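PDB 3CR8: sulfate adenylyltransferase, adenylylsulfate kinase from Thiobacillus denitrificans, which probably makes activated sulfate, acting as an adenylylsulfate kinase that transfers phosphate from ATP to adenosine 5'-phosphosulfate to give 3'-phosphoadenylyl sulfate. Local coordinates for residues A[399-404]-A[442-447]. Sequence-based numbering, arbitrary orientation.
Sequences RCVTLL and RGIAIC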
loop_
_atom_site.group_PDB
_atom_site.type_symbol
_atom_site.label_atom_id
_atom_site.label_comp_id
_atom_site.label_asym_id
_atom_site.label_seq_id
_atom_site.Cartn_x
_atom_site.Cartn_y
_atom_site.Cartn_z
ATOM N N ARG A 399 -7.379 10.897 24.070
ATOM C CA ARG A 399 -6.900 11.779 25.132
ATOM C C ARG A 399 -7.455 11.370 26.491
ATOM O O ARG A 399 -8.616 10.994 26.606
ATOM C CB ARG A 399 -7.236 13.231 24.816
ATOM C CG ARG A 399 -6.551 13.735 23.545
ATOM C CD ARG A 399 -7.137 15.036 23.092
ATOM N NE ARG A 399 -8.521 14.848 22.674
ATOM C CZ ARG A 399 -9.215 15.757 21.994
ATOM N NH1 ARG A 399 -8.653 16.926 21.675
ATOM N NH2 ARG A 399 -10.467 15.499 21.628
ATOM N N CYS A 400 -6.602 11.401 27.510
ATOM C CA CYS A 400 -7.022 11.081 28.877
ATOM C C CYS A 400 -7.681 12.303 29.517
ATOM O O CYS A 400 -7.251 13.441 29.298
ATOM C CB CYS A 400 -5.838 10.600 29.737
ATOM S SG CYS A 400 -5.214 8.950 29.373
ATOM N N VAL A 401 -8.728 12.058 30.304
ATOM C CA VAL A 401 -9.440 13.120 31.017
ATOM C C VAL A 401 -9.174 13.101 32.518
ATOM O O VAL A 401 -9.226 12.054 33.149
ATOM C CB VAL A 401 -10.924 12.960 30.854
ATOM C CG1 VAL A 401 -11.628 14.071 31.616
ATOM C CG2 VAL A 401 -11.289 12.944 29.379
ATOM N N THR A 402 -8.877 14.266 33.080
ATOM C CA THR A 402 -8.670 14.389 34.523
ATOM C C THR A 402 -9.637 15.427 35.084
ATOM O O THR A 402 -9.733 16.557 34.587
ATOM C CB THR A 402 -7.227 14.813 34.870
ATOM O OG1 THR A 402 -6.314 13.754 34.542
ATOM C CG2 THR A 402 -7.119 15.161 36.343
ATOM N N LEU A 403 -10.360 15.029 36.125
ATOM C CA LEU A 403 -11.253 15.935 36.829
ATOM C C LEU A 403 -10.541 16.605 37.987
ATOM O O LEU A 403 -10.385 15.996 39.028
ATOM C CB LEU A 403 -12.425 15.155 37.394
ATOM C CG LEU A 403 -13.805 15.841 37.299
ATOM C CD1 LEU A 403 -14.850 15.086 38.100
ATOM C CD2 LEU A 403 -13.783 17.310 37.724
ATOM N N LEU A 404 -10.098 17.841 37.796
ATOM C CA LEU A 404 -9.514 18.615 38.877
ATOM C C LEU A 404 -10.607 19.322 39.707
ATOM O O LEU A 404 -10.849 20.528 39.535
ATOM C CB LEU A 404 -8.531 19.644 38.309
ATOM C CG LEU A 404 -7.222 19.070 37.761
ATOM C CD1 LEU A 404 -6.317 20.172 37.203
ATOM C CD2 LEU A 404 -6.486 18.325 38.845
ATOM N N ARG A 442 -1.268 16.875 25.898
ATOM C CA ARG A 442 -2.274 16.278 25.018
ATOM C C ARG A 442 -3.407 15.597 25.762
ATOM O O ARG A 442 -4.063 14.700 25.231
ATOM C CB ARG A 442 -1.632 15.259 24.060
ATOM C CG ARG A 442 -1.568 15.666 22.583
ATOM C CD ARG A 442 -1.506 17.188 22.417
ATOM N NE ARG A 442 -0.179 17.821 22.284
ATOM C CZ ARG A 442 1.003 17.204 22.189
ATOM N NH1 ARG A 442 1.094 15.879 22.225
ATOM N NH2 ARG A 442 2.115 17.930 22.056
ATOM N N GLY A 443 -3.649 16.008 26.998
ATOM C CA GLY A 443 -4.794 15.488 27.732
ATOM C C GLY A 443 -5.864 16.559 27.835
ATOM O O GLY A 443 -5.651 17.705 27.423
ATOM N N ILE A 444 -7.028 16.201 28.373
ATOM C CA ILE A 444 -8.041 17.214 28.640
ATOM C C ILE A 444 -8.273 17.344 30.139
ATOM O O ILE A 444 -8.528 16.337 30.823
ATOM C CB ILE A 444 -9.396 16.987 27.888
ATOM C CG1 ILE A 444 -10.478 16.519 28.826
ATOM C CG2 ILE A 444 -9.328 16.002 26.679
ATOM C CD1 ILE A 444 -11.686 16.168 28.040
ATOM N N ALA A 445 -8.168 18.579 30.643
ATOM C CA ALA A 445 -8.335 18.869 32.083
ATOM C C ALA A 445 -9.616 19.626 32.330
ATOM O O ALA A 445 -9.888 20.625 31.669
ATOM C CB ALA A 445 -7.164 19.679 32.631
ATOM N N ILE A 446 -10.396 19.177 33.305
ATOM C CA ILE A 446 -11.688 19.804 33.590
ATOM C C ILE A 446 -11.726 20.391 34.985
ATOM O O ILE A 446 -11.701 19.657 35.955
ATOM C CB ILE A 446 -12.819 18.783 33.500
ATOM C CG1 ILE A 446 -13.025 18.334 32.059
ATOM C CG2 ILE A 446 -14.077 19.349 34.051
ATOM C CD1 ILE A 446 -13.752 17.029 32.011
ATOM N N CYS A 447 -11.810 21.713 35.070
ATOM C CA CYS A 447 -11.689 22.423 36.331
ATOM C C CYS A 447 -12.868 23.288 36.688
ATOM O O CYS A 447 -13.394 24.004 35.843
ATOM C CB CYS A 447 -10.627 23.506 36.217
ATOM S SG CYS A 447 -9.117 22.908 35.635
#
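R442 closes the helix 421-440 with a Schellman motif, its positive phi turning the chain into the strand 444-447; R399 CG passes close to R442 O, and the R399 guanidinium hydrogen-bonds to the backbone oxygens of Q368 and Y542. G443 passes beside the C400 carbonyl. At I444 the pairing proper begins: I444 N donates a nearly straight hydrogen bond (168° at the hydrogen) to C400 O, 2.9 Å away and nearly along the C=O axis, and T402 N donates to I444 O at 3.1 Å. The I444 side chain lies alongside that of V401, pointing the same way, with I444 CD1 3.5 Å from V401 CG2, while I444 CG2 meets R399 CB. This is parallel pairing as found in P-loop kinases: 401-404 is an edge strand, within this chain, of a five-stranded parallel sheet of order 2-3-1-4-5, and 444-447 separates it from 370-376, which leads into the predicted ATP-binding loop. A445 faces the other side of the sheet and packs on A435 and I438 of helix 421-440; T402 lies on the same face, its OG1 hydrogen-bonded to E437 and K440 of the second subunit. I446 returns to the side of V401 and helix 380-394; I446 N donates a hydrogen bond to T402 O at 3.0 Å, and the I446 side chain crosses that of V401 obliquely, I446 CD1 3.7 Å from V401 CG1. The I446 carbonyl takes a weak, bent bond from L404 N (132° at the hydrogen). C447 SG lies 4.2 Å from L404 CD1, on the face of A445.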